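Local coordinates for proline iminopeptidase (Streptomyces halstedii, PDB 3WMR), which acts as an alpha/beta-hydrolase-fold amidohydrolase on polyketide substrates and, by its family, probably can release N-terminal proline from peptides, at residues Ala151-Lys156 against Ser246-Leu251; Leu159-Arg164 against Glu267-Thr272; Val134-Arg139 against Pro252-Pro257; Leu146-Ala151 against Val256-Leu261; Gly54-Thr59 against Gln125-Met130. One frame throughout, in Å; residues are numbered along the deposited sequence.

Interaction 1. Residues Ala151-Lys156 against Ser246-Leu251; sequences APASMK and SVEDCL
The tight part of this contact begins with backbone. S154 and S246 lie side by side in a single bridge, and next to it V247 N gives A153 O a hydrogen bond of 2.9 Å, the donor nearly in line with the C=O. A153 CB packs against L251 CD1 at 4.2 Å and against E248 CG. S246 OG belongs to the same close-fitting region. It stands anti to its backbone N (chi1 177°), beside the carbonyl carbon, where it accepts from E248 N at 3.2 Å and donates to E248 OE1 at a very short 2.5 Å, on the anti lone pair of that oxygen; S154 CB rests against both oxygens. An alanine in place of S246 would lose both bonds and would probably leave the E248 carboxylate less firmly placed. The looser, solvent side is marked by a water, 2.7 Å from E248 OE1 and 2.6 Å from S154 OG; K156, beyond it, is exposed and pairs with D244. S154 OG also accepts weakly from K156 N, as the N-cap of helix 155-166. The S246 geometry is an ST turn, set in the pocket where the bound polyether touches S246.

Interaction 2. Residues Leu159-Arg164 against Glu267-Thr272; sequences LQEMAR and EATPAT
The innermost contact is a hydroxyl on a carboxylate: T269 OG1 donates to E161 OE1 at 2.7 Å, using the anti lone pair of that oxygen. E161 CG, anti to the carbonyl carbon (chi1 -73°), lies against T272 CG2, and the bend at chi2 (-69°) turns the carboxylate so that OE1 reaches T269 OG1 and A271 CB. A water gives OE1 another hydrogen bond and accepts from A271 N. R164 grips the carboxylate side-on in a salt bridge, NH2 to E161 OE1 at 2.9 Å and NE to E161 OE2 at 3.1 Å; the oxygens lie near the guanidinium plane, but the nitrogens approach from above the carboxylate plane. OE1 is held by two strong donors, which would probably favour its charged state. Helix 155-166, the first after strand 143-149 in this alpha/beta hydrolase, is tied to the start of helix 270-279, just after the predicted catalytic D266. Next to E161, M162 bends at chi2 and chi3 so that CE comes within 3.3 Å of E267 O. T269 is positioned as N-cap: its OG1 accepts weakly from T272 N, while T272 OG1 donates to T269 O on a carbonyl lone pair. E267 packs against W158 and H293.

Interaction 3. Residues Val134-Arg139 against Pro252-Pro257; sequences VHAARR and PDIQVP
R139, just past the end of helix 127-137 and with positive phi, supplies most of the polar traffic. Its chain runs extended from CG to NE, and NE donates to D253 O at 2.8 Å, almost straight at 174°, in the plane of both the guanidinium and the carbonyl and on a lone pair of the oxygen. NH2 donates to a water at 2.8 Å, which in turn donates to P252 O. Over one guanidinium face lies the amide of Q255, the two planes only 3° apart, with NE2 3.2 Å above the centre; two donor groups cannot bond there, so this is a stack. The D253 carboxylate adds only charge, its OD1 lying 4.1 Å from R139 NH2 and well out of the guanidinium plane.

The helix follows directly on the predicted nucleophile S126, as in the alpha/beta hydrolase fold, and its C-terminal end here meets the loop that returns the chain to strand 258-263. A136 O, near that end, accepts from R139 N at 3.0 Å and from a second water at 2.7 Å; this water accepts from Q255 N. On the apolar side of the contact, A136 CB touches I254 CG1 at 3.9 Å, the isoleucine CG1 lying also beside A137. Elsewhere on the helix, H135 NE2 bonds Y120 OH and R138 pairs with E104.

Interaction 4. Residues Leu146-Ala151 against Val256-Leu261; sequences LVVANA and VPTMVL
Two neighbouring parallel strands of the central alpha/beta hydrolase sheet, 143-149 and 258-263, meet here; over their segments 146-149 and 258-261 the directions differ by 15° and the axes approach to 4.7 Å. The hydrogen bonds pass from strand to strand in the staggered parallel pattern. L146 uses both its backbone groups, N to P257 O and O from M259 N. V148 does the same one step on, its N giving M259 O a bond of 2.9 Å and its O accepting from L261 N. N150 N closes the series on L261 O at 2.8 Å. Most run nearly along the C=O; L261 N instead comes from above the plane of the V148 carbonyl. Backbone CH groups of T258 and A149 also approach the partner carbonyls.

Between these strands, adjacent in the sheet, the chain makes a long excursion containing the helices from 155-166 to 225-230. V147 and M259 lie on one face, side by side, with M259 CE curled against the V147 methyls under helix 300-312. On the other, V148 CG2 meets V260 CG2 at 3.8 Å, where helix 270-279 packs by F276. L146 leans there along T258, its CD2 4.1 Å from T258 CG2. T258 OG1 donates back to V256 O at 3.2 Å, from above the carbonyl plane. An alanine at T258 would lose this bond and the methyl touching L146, and would probably loosen the strand's start. N150, at the strand's far end, lies near the predicted acid D266 and H293.

Interaction 5. Residues Gly54-Thr59 against Gln125-Met130; sequences GGPGST and QSWGGM
The HGGPG loop after strand 49-52, a hallmark of proline iminopeptidases, meets the nucleophile elbow here, and W127 is the side chain that joins them. Its CB sits 3.6 Å from G55 C. CG follows at 3.5 Å from P56 N, and CD1 lies 3.5 Å from G54 O. The far edge of the five-membered ring is led outward, NE1 bonding to Q81 OE1. On the other side CD2 comes within 3.5 Å of P56 CG, which stands over the ring face, 3.7 Å from the centroid of the five-membered ring and 20° off the normal: a CH-pi contact. CE2 and CE3 lie under the same CG, with CZ2 and CZ3 only grazing it. The peptide bond before P56 is cis, and the pyrrolidine ring lies over the indole face. The glycines let the backbone come close: a side chain at G54 would run into S126 OG, its CB only 2.6 Å away. The backbone N-H groups of G55 and W127 probably form the oxyanion hole, as in relatives. S126, the predicted nucleophile, has the strained positive phi (67°) of the elbow, and its OG, anti to its own N, accepts from W127 N at a very short 2.5 Å.

Overall arrangement
Interaction 5 holds the predicted nucleophile S126, whose side chain is about 4 Å from that of the predicted catalytic H293, and interaction 4 meets it where A149 O probably bonds S126 N at 2.9 Å. The end of the same strand pair brings N150 to about 3 Å from the predicted catalytic D266, between side chains. Interaction 2 touches interaction 1 through a probable hydrogen bond, A153 N to T272 O at 3.0 Å, and both use helix 155-166. Interaction 3 lies away from the annotated sites, yet it meets interaction 1 at C250 and A137 and shares V256 and P257 with interaction 4. S246 of interaction 1 touches the bound polyether, which itself lies about 8 Å from the side chain of W127.

Interaction 1. Residues Ala151-Lys156 against Ser246-Leu251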
# COMPACT_ATOMS: atom_id res chain seq x y z
N ALA A 151 -2.04 5.43 3.85
CA ALA A 151 -2.44 4.24 4.61
C ALA A 151 -3.22 4.62 5.84
O ALA A 151 -2.71 5.37 6.67
CB ALA A 151 -1.21 3.44 4.99
N PRO A 152 -4.45 4.08 5.99
CA PRO A 152 -5.25 4.36 7.18
C PRO A 152 -4.77 3.56 8.37
O PRO A 152 -4.14 2.53 8.19
CB PRO A 152 -6.64 3.85 6.77
CG PRO A 152 -6.33 2.66 5.94
CD PRO A 152 -5.06 3.00 5.19
N ALA A 153 -5.09 4.02 9.58
CA ALA A 153 -4.78 3.25 10.81
C ALA A 153 -5.90 2.27 11.15
O ALA A 153 -5.69 1.34 11.93
CB ALA A 153 -4.55 4.18 11.98
N SER A 154 -7.07 2.48 10.57
CA SER A 154 -8.26 1.66 10.86
C SER A 154 -9.20 1.62 9.67
O SER A 154 -9.59 2.65 9.16
CB SER A 154 -9.01 2.25 12.03
OG SER A 154 -10.31 1.66 12.16
N MET A 155 -9.61 0.43 9.28
CA MET A 155 -10.62 0.30 8.23
C MET A 155 -12.00 0.77 8.68
O MET A 155 -12.85 1.11 7.85
CB MET A 155 -10.67 -1.13 7.70
CG MET A 155 -9.35 -1.59 7.09
SD MET A 155 -8.55 -0.43 5.96
CE MET A 155 -9.67 -0.45 4.53
N LYS A 156 -12.23 0.84 10.00
CA LYS A 156 -13.48 1.42 10.51
C LYS A 156 -13.55 2.91 10.22
O LYS A 156 -14.57 3.41 9.71
CB LYS A 156 -13.63 1.21 12.02
CG LYS A 156 -13.89 -0.22 12.40
CD LYS A 156 -14.19 -0.34 13.90
CE LYS A 156 -14.25 -1.80 14.31
NZ LYS A 156 -15.37 -2.52 13.62
N SER A 246 -8.21 -2.84 12.53
CA SER A 246 -7.47 -1.65 12.97
C SER A 246 -6.08 -2.05 13.46
O SER A 246 -5.93 -3.09 14.11
CB SER A 246 -8.22 -0.96 14.09
OG SER A 246 -7.50 0.14 14.57
N VAL A 247 -5.07 -1.22 13.16
CA VAL A 247 -3.71 -1.44 13.72
C VAL A 247 -3.39 -0.51 14.91
O VAL A 247 -2.26 -0.53 15.43
CB VAL A 247 -2.60 -1.32 12.63
CG1 VAL A 247 -2.84 -2.35 11.53
CG2 VAL A 247 -2.52 0.08 12.05
N GLU A 248 -4.38 0.25 15.36
CA GLU A 248 -4.17 1.29 16.37
C GLU A 248 -3.52 0.73 17.65
O GLU A 248 -2.72 1.41 18.28
CB GLU A 248 -5.50 1.95 16.73
CG GLU A 248 -6.13 2.78 15.62
CD GLU A 248 -7.60 3.06 15.88
OE1 GLU A 248 -8.43 2.15 15.71
OE2 GLU A 248 -7.93 4.20 16.28
N ASP A 249 -3.84 -0.51 18.00
CA ASP A 249 -3.36 -1.10 19.26
C ASP A 249 -1.88 -1.42 19.27
O ASP A 249 -1.27 -1.48 20.34
CB ASP A 249 -4.16 -2.36 19.60
CG ASP A 249 -5.58 -2.04 20.07
OD1 ASP A 249 -5.85 -0.89 20.51
OD2 ASP A 249 -6.44 -2.95 20.00
N CYS A 250 -1.27 -1.61 18.11
CA CYS A 250 0.16 -1.87 18.06
C CYS A 250 1.01 -0.60 17.85
O CYS A 250 2.22 -0.64 18.06
CB CYS A 250 0.45 -2.91 16.99
SG CYS A 250 0.48 -2.19 15.34
N LEU A 251 0.38 0.52 17.51
CA LEU A 251 1.10 1.74 17.14
C LEU A 251 1.99 2.33 18.24
O LEU A 251 3.07 2.84 17.93
CB LEU A 251 0.15 2.83 16.58
CG LEU A 251 -0.66 2.48 15.32
CD1 LEU A 251 -1.53 3.64 14.85
CD2 LEU A 251 0.22 2.01 14.18
O HOH W 1 -10.90 1.94 14.68

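Interaction 2. Residues Leu159-Arg164 against Glu267-Thr272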
# COMPACT_ATOMS: atom_id res chain seq x y z
N LEU A 159 -13.99 3.43 6.46
CA LEU A 159 -15.36 3.35 5.99
C LEU A 159 -16.22 4.56 6.38
O LEU A 159 -17.06 4.98 5.60
CB LEU A 159 -16.04 2.04 6.40
CG LEU A 159 -15.69 0.86 5.48
CD1 LEU A 159 -16.20 -0.45 6.07
CD2 LEU A 159 -16.24 1.10 4.07
N GLN A 160 -16.00 5.13 7.56
CA GLN A 160 -16.68 6.39 7.92
C GLN A 160 -16.29 7.53 6.98
O GLN A 160 -17.14 8.32 6.50
CB GLN A 160 -16.37 6.77 9.37
CG GLN A 160 -17.03 5.81 10.33
CD GLN A 160 -16.52 5.87 11.76
OE1 GLN A 160 -15.43 6.37 12.04
NE2 GLN A 160 -17.32 5.34 12.67
N GLU A 161 -15.01 7.61 6.67
CA GLU A 161 -14.52 8.66 5.80
C GLU A 161 -14.97 8.47 4.35
O GLU A 161 -15.27 9.45 3.67
CB GLU A 161 -13.00 8.82 5.94
CG GLU A 161 -12.61 9.47 7.25
CD GLU A 161 -13.02 10.93 7.30
OE1 GLU A 161 -12.30 11.79 6.72
OE2 GLU A 161 -14.07 11.23 7.91
N MET A 162 -15.07 7.22 3.89
CA MET A 162 -15.62 6.93 2.56
C MET A 162 -17.05 7.48 2.42
O MET A 162 -17.40 8.09 1.42
CB MET A 162 -15.64 5.44 2.27
CG MET A 162 -14.28 4.76 2.15
SD MET A 162 -13.07 5.56 1.08
CE MET A 162 -12.14 6.54 2.25
N ALA A 163 -17.88 7.24 3.44
CA ALA A 163 -19.24 7.75 3.45
C ALA A 163 -19.24 9.28 3.37
O ALA A 163 -20.06 9.87 2.68
CB ALA A 163 -19.98 7.28 4.71
N ARG A 164 -18.30 9.91 4.05
CA ARG A 164 -18.19 11.36 4.02
C ARG A 164 -17.84 11.85 2.60
O ARG A 164 -18.50 12.73 2.03
CB ARG A 164 -17.14 11.84 5.03
CG ARG A 164 -17.22 13.32 5.34
CD ARG A 164 -16.20 13.75 6.39
NE ARG A 164 -14.83 13.46 5.97
CZ ARG A 164 -14.14 14.16 5.06
NH1 ARG A 164 -14.69 15.19 4.43
NH2 ARG A 164 -12.90 13.80 4.76
N GLU A 267 -8.04 9.59 -0.46
CA GLU A 267 -9.04 8.75 0.27
C GLU A 267 -8.55 8.39 1.68
O GLU A 267 -9.37 8.21 2.60
CB GLU A 267 -9.36 7.49 -0.52
CG GLU A 267 -8.17 6.71 -1.05
CD GLU A 267 -8.56 5.41 -1.70
OE1 GLU A 267 -9.76 5.21 -2.00
OE2 GLU A 267 -7.67 4.57 -1.91
N ALA A 268 -7.23 8.27 1.84
CA ALA A 268 -6.61 8.15 3.16
C ALA A 268 -6.56 9.55 3.76
O ALA A 268 -5.55 10.26 3.64
CB ALA A 268 -5.23 7.52 3.06
N THR A 269 -7.68 9.96 4.35
CA THR A 269 -7.89 11.34 4.78
C THR A 269 -7.12 11.63 6.04
O THR A 269 -6.67 10.69 6.72
CB THR A 269 -9.37 11.66 5.08
OG1 THR A 269 -9.83 10.81 6.15
CG2 THR A 269 -10.25 11.50 3.84
N PRO A 270 -6.96 12.93 6.38
CA PRO A 270 -6.34 13.30 7.64
C PRO A 270 -6.93 12.57 8.84
O PRO A 270 -6.19 12.16 9.74
CB PRO A 270 -6.59 14.80 7.72
CG PRO A 270 -6.46 15.22 6.29
CD PRO A 270 -7.11 14.11 5.50
N ALA A 271 -8.25 12.36 8.84
CA ALA A 271 -8.90 11.58 9.89
C ALA A 271 -8.45 10.11 9.97
O ALA A 271 -8.37 9.54 11.06
CB ALA A 271 -10.42 11.65 9.74
N THR A 272 -8.18 9.50 8.82
CA THR A 272 -7.80 8.06 8.80
C THR A 272 -6.40 7.85 9.35
O THR A 272 -6.12 6.81 9.92
CB THR A 272 -7.85 7.42 7.39
OG1 THR A 272 -6.88 8.05 6.54
CG2 THR A 272 -9.23 7.52 6.77
O HOH W 2 -10.43 13.99 7.48

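Interaction 3. Residues Val134-Arg139 against Pro252-Pro257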
# COMPACT_ATOMS: atom_id res chain seq x y z
N VAL A 134 2.32 -3.19 11.61
CA VAL A 134 2.26 -4.44 12.40
C VAL A 134 3.66 -5.02 12.55
O VAL A 134 4.11 -5.39 13.65
CB VAL A 134 1.30 -5.47 11.75
CG1 VAL A 134 1.34 -6.80 12.48
CG2 VAL A 134 -0.12 -4.93 11.71
N HIS A 135 4.37 -5.10 11.44
CA HIS A 135 5.76 -5.52 11.44
C HIS A 135 6.65 -4.66 12.35
O HIS A 135 7.40 -5.20 13.15
CB HIS A 135 6.28 -5.49 10.01
CG HIS A 135 7.72 -5.86 9.88
ND1 HIS A 135 8.13 -7.13 9.55
CD2 HIS A 135 8.84 -5.13 10.04
CE1 HIS A 135 9.45 -7.16 9.50
NE2 HIS A 135 9.90 -5.96 9.80
N ALA A 136 6.56 -3.33 12.23
CA ALA A 136 7.37 -2.42 13.05
C ALA A 136 7.04 -2.52 14.55
O ALA A 136 7.90 -2.24 15.39
CB ALA A 136 7.20 -0.98 12.58
N ALA A 137 5.81 -2.92 14.88
CA ALA A 137 5.35 -2.95 16.26
C ALA A 137 5.96 -4.12 17.03
O ALA A 137 6.01 -4.09 18.25
CB ALA A 137 3.84 -3.00 16.31
N ARG A 138 6.47 -5.11 16.31
CA ARG A 138 7.22 -6.22 16.91
C ARG A 138 8.67 -5.87 17.19
O ARG A 138 9.41 -6.69 17.72
CB ARG A 138 7.15 -7.43 15.99
CG ARG A 138 5.72 -7.82 15.69
CD ARG A 138 5.63 -9.04 14.79
NE ARG A 138 4.30 -9.68 14.71
CZ ARG A 138 3.10 -9.11 14.84
NH1 ARG A 138 2.93 -7.81 15.06
NH2 ARG A 138 2.02 -9.87 14.72
N ARG A 139 9.08 -4.66 16.81
CA ARG A 139 10.39 -4.14 17.15
C ARG A 139 11.53 -5.01 16.63
O ARG A 139 12.40 -5.42 17.41
CB ARG A 139 10.50 -3.92 18.68
CG ARG A 139 9.52 -2.88 19.21
CD ARG A 139 9.57 -2.75 20.73
NE ARG A 139 8.79 -1.61 21.21
CZ ARG A 139 8.72 -1.21 22.48
NH1 ARG A 139 9.38 -1.85 23.43
NH2 ARG A 139 7.97 -0.16 22.81
N PRO A 252 1.55 2.26 19.52
CA PRO A 252 2.44 2.77 20.56
C PRO A 252 3.76 2.03 20.67
O PRO A 252 4.69 2.57 21.25
CB PRO A 252 1.61 2.59 21.86
CG PRO A 252 0.19 2.54 21.40
CD PRO A 252 0.24 1.84 20.06
N ASP A 253 3.85 0.81 20.13
CA ASP A 253 5.06 -0.01 20.25
C ASP A 253 6.11 0.25 19.17
O ASP A 253 7.23 -0.29 19.23
CB ASP A 253 4.68 -1.50 20.24
CG ASP A 253 3.92 -1.93 21.50
OD1 ASP A 253 3.98 -1.25 22.55
OD2 ASP A 253 3.25 -2.97 21.43
N ILE A 254 5.76 1.06 18.17
CA ILE A 254 6.70 1.39 17.08
C ILE A 254 7.76 2.35 17.61
O ILE A 254 7.44 3.47 18.02
CB ILE A 254 5.95 1.98 15.87
CG1 ILE A 254 5.03 0.93 15.25
CG2 ILE A 254 6.94 2.49 14.83
CD1 ILE A 254 4.02 1.47 14.26
N GLN A 255 9.01 1.90 17.59
CA GLN A 255 10.13 2.67 18.17
C GLN A 255 10.90 3.50 17.14
O GLN A 255 11.61 4.45 17.50
CB GLN A 255 11.12 1.72 18.84
CG GLN A 255 10.57 1.09 20.10
CD GLN A 255 11.53 0.08 20.71
OE1 GLN A 255 12.11 -0.74 20.01
NE2 GLN A 255 11.69 0.13 22.03
N VAL A 256 10.77 3.14 15.87
CA VAL A 256 11.60 3.77 14.86
C VAL A 256 10.95 5.07 14.43
O VAL A 256 9.75 5.28 14.62
CB VAL A 256 11.84 2.82 13.67
CG1 VAL A 256 12.70 1.65 14.11
CG2 VAL A 256 10.53 2.32 13.06
N PRO A 257 11.76 5.98 13.86
CA PRO A 257 11.15 7.17 13.32
C PRO A 257 10.25 6.81 12.13
O PRO A 257 10.66 6.11 11.20
CB PRO A 257 12.35 8.04 12.89
CG PRO A 257 13.57 7.26 13.18
CD PRO A 257 13.18 5.86 13.52
O HOH W 3 9.79 -0.36 15.84
O HOH W 4 7.58 2.24 21.33

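Interaction 4. Residues Leu146-Ala151 against Val256-Leu261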
# COMPACT_ATOMS: atom_id res chain seq x y z
N LEU A 146 10.15 3.63 9.28
CA LEU A 146 8.91 3.19 8.65
C LEU A 146 8.24 4.37 7.99
O LEU A 146 8.02 5.42 8.62
CB LEU A 146 7.94 2.63 9.68
CG LEU A 146 6.49 2.34 9.24
CD1 LEU A 146 6.43 1.24 8.19
CD2 LEU A 146 5.65 1.96 10.47
N VAL A 147 7.84 4.19 6.74
CA VAL A 147 6.94 5.13 6.09
C VAL A 147 5.58 4.46 5.86
O VAL A 147 5.50 3.35 5.34
CB VAL A 147 7.49 5.65 4.77
CG1 VAL A 147 6.57 6.74 4.20
CG2 VAL A 147 8.90 6.18 4.97
N VAL A 148 4.53 5.15 6.29
CA VAL A 148 3.17 4.73 6.04
C VAL A 148 2.55 5.80 5.14
O VAL A 148 2.21 6.90 5.60
CB VAL A 148 2.35 4.49 7.33
CG1 VAL A 148 2.98 3.36 8.13
CG2 VAL A 148 2.23 5.76 8.17
N ALA A 149 2.44 5.44 3.86
CA ALA A 149 2.03 6.33 2.80
C ALA A 149 0.63 5.97 2.32
O ALA A 149 0.41 4.84 1.90
CB ALA A 149 3.00 6.21 1.63
N ASN A 150 -0.31 6.92 2.39
CA ASN A 150 -1.67 6.73 1.88
C ASN A 150 -2.32 5.55 2.57
O ASN A 150 -3.06 4.77 1.96
CB ASN A 150 -1.65 6.53 0.36
CG ASN A 150 -0.67 7.46 -0.32
OD1 ASN A 150 -0.85 8.68 -0.34
ND2 ASN A 150 0.39 6.90 -0.83
N ALA A 151 -2.04 5.43 3.85
CA ALA A 151 -2.44 4.24 4.61
C ALA A 151 -3.22 4.62 5.84
O ALA A 151 -2.71 5.37 6.67
CB ALA A 151 -1.21 3.44 4.99
N VAL A 256 10.77 3.14 15.87
CA VAL A 256 11.60 3.77 14.86
C VAL A 256 10.95 5.07 14.43
O VAL A 256 9.75 5.28 14.62
CB VAL A 256 11.84 2.82 13.67
CG1 VAL A 256 12.70 1.65 14.11
CG2 VAL A 256 10.53 2.32 13.06
N PRO A 257 11.76 5.98 13.86
CA PRO A 257 11.15 7.17 13.32
C PRO A 257 10.25 6.81 12.13
O PRO A 257 10.66 6.11 11.20
CB PRO A 257 12.35 8.04 12.89
CG PRO A 257 13.57 7.26 13.18
CD PRO A 257 13.18 5.86 13.52
N THR A 258 9.03 7.32 12.20
CA THR A 258 7.97 6.98 11.29
C THR A 258 7.52 8.24 10.56
O THR A 258 7.48 9.33 11.15
CB THR A 258 6.79 6.33 12.05
OG1 THR A 258 7.25 5.13 12.68
CG2 THR A 258 5.63 6.01 11.10
N MET A 259 7.22 8.11 9.27
CA MET A 259 6.67 9.24 8.50
C MET A 259 5.29 8.88 7.94
O MET A 259 5.14 7.83 7.30
CB MET A 259 7.59 9.67 7.35
CG MET A 259 7.03 10.85 6.56
SD MET A 259 8.13 11.66 5.36
CE MET A 259 8.67 10.22 4.45
N VAL A 260 4.31 9.75 8.20
CA VAL A 260 2.99 9.65 7.58
C VAL A 260 2.97 10.57 6.37
O VAL A 260 3.24 11.77 6.52
CB VAL A 260 1.87 10.05 8.54
CG1 VAL A 260 0.51 10.02 7.83
CG2 VAL A 260 1.87 9.15 9.77
N LEU A 261 2.68 10.02 5.20
CA LEU A 261 2.67 10.77 3.96
C LEU A 261 1.37 10.46 3.26
O LEU A 261 1.10 9.31 2.93
CB LEU A 261 3.85 10.36 3.07
CG LEU A 261 4.09 11.20 1.80
CD1 LEU A 261 5.58 11.23 1.50
CD2 LEU A 261 3.32 10.70 0.59

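Interaction 5. Residues Gly54-Thr59 against Gln125-Met130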
# COMPACT_ATOMS: atom_id res chain seq x y z
N GLY A 54 -0.09 -2.11 -1.72
CA GLY A 54 -1.43 -2.08 -1.13
C GLY A 54 -2.33 -3.24 -1.52
O GLY A 54 -1.85 -4.31 -1.91
N GLY A 55 -3.64 -2.99 -1.46
CA GLY A 55 -4.66 -4.02 -1.61
C GLY A 55 -5.32 -4.37 -0.27
O GLY A 55 -6.17 -3.61 0.21
N PRO A 56 -4.99 -5.53 0.33
CA PRO A 56 -4.11 -6.60 -0.15
C PRO A 56 -4.52 -7.08 -1.55
O PRO A 56 -5.66 -6.86 -1.96
CB PRO A 56 -4.35 -7.73 0.85
CG PRO A 56 -4.94 -7.11 2.06
CD PRO A 56 -5.58 -5.81 1.65
N GLY A 57 -3.59 -7.72 -2.26
CA GLY A 57 -3.90 -8.34 -3.54
C GLY A 57 -3.60 -7.45 -4.73
O GLY A 57 -4.01 -7.75 -5.85
N SER A 58 -2.89 -6.36 -4.48
CA SER A 58 -2.42 -5.49 -5.54
C SER A 58 -1.05 -6.04 -6.00
O SER A 58 -0.72 -7.20 -5.72
CB SER A 58 -2.36 -4.06 -5.02
OG SER A 58 -1.98 -3.16 -6.04
N THR A 59 -0.28 -5.25 -6.73
CA THR A 59 1.05 -5.67 -7.13
C THR A 59 2.02 -4.50 -6.98
O THR A 59 1.61 -3.37 -6.75
CB THR A 59 1.08 -6.24 -8.57
OG1 THR A 59 0.73 -5.21 -9.52
CG2 THR A 59 0.15 -7.44 -8.71
N GLN A 125 2.61 1.33 1.36
CA GLN A 125 1.60 2.15 0.71
C GLN A 125 0.23 1.49 0.84
O GLN A 125 0.10 0.33 0.49
CB GLN A 125 1.99 2.32 -0.77
CG GLN A 125 1.40 3.55 -1.42
CD GLN A 125 0.00 3.35 -1.94
OE1 GLN A 125 -0.46 2.22 -2.07
NE2 GLN A 125 -0.67 4.45 -2.27
N SER A 126 -0.77 2.21 1.37
CA SER A 126 -2.14 1.66 1.51
C SER A 126 -2.12 0.53 2.54
O SER A 126 -1.51 0.69 3.60
CB SER A 126 -2.72 1.24 0.12
OG SER A 126 -3.79 0.30 0.16
N TRP A 127 -2.79 -0.58 2.26
CA TRP A 127 -2.65 -1.80 3.07
C TRP A 127 -1.22 -2.08 3.54
O TRP A 127 -0.99 -2.50 4.69
CB TRP A 127 -3.25 -3.02 2.32
CG TRP A 127 -2.45 -4.29 2.45
CD1 TRP A 127 -1.54 -4.77 1.58
CD2 TRP A 127 -2.47 -5.20 3.56
NE1 TRP A 127 -0.99 -5.93 2.06
CE2 TRP A 127 -1.57 -6.23 3.26
CE3 TRP A 127 -3.20 -5.25 4.75
CZ2 TRP A 127 -1.35 -7.30 4.14
CZ3 TRP A 127 -2.99 -6.32 5.63
CH2 TRP A 127 -2.07 -7.33 5.31
N GLY A 128 -0.25 -1.89 2.65
CA GLY A 128 1.16 -2.12 2.94
C GLY A 128 1.68 -1.29 4.10
O GLY A 128 2.59 -1.73 4.81
N GLY A 129 1.12 -0.10 4.29
CA GLY A 129 1.46 0.74 5.42
C GLY A 129 0.90 0.16 6.72
O GLY A 129 1.48 0.35 7.79
N MET A 130 -0.23 -0.53 6.62
CA MET A 130 -0.84 -1.20 7.78
C MET A 130 -0.03 -2.43 8.17
O MET A 130 0.24 -2.67 9.37
CB MET A 130 -2.31 -1.56 7.52
CG MET A 130 -3.18 -0.36 7.17
SD MET A 130 -4.92 -0.75 6.88
CE MET A 130 -5.57 -0.74 8.56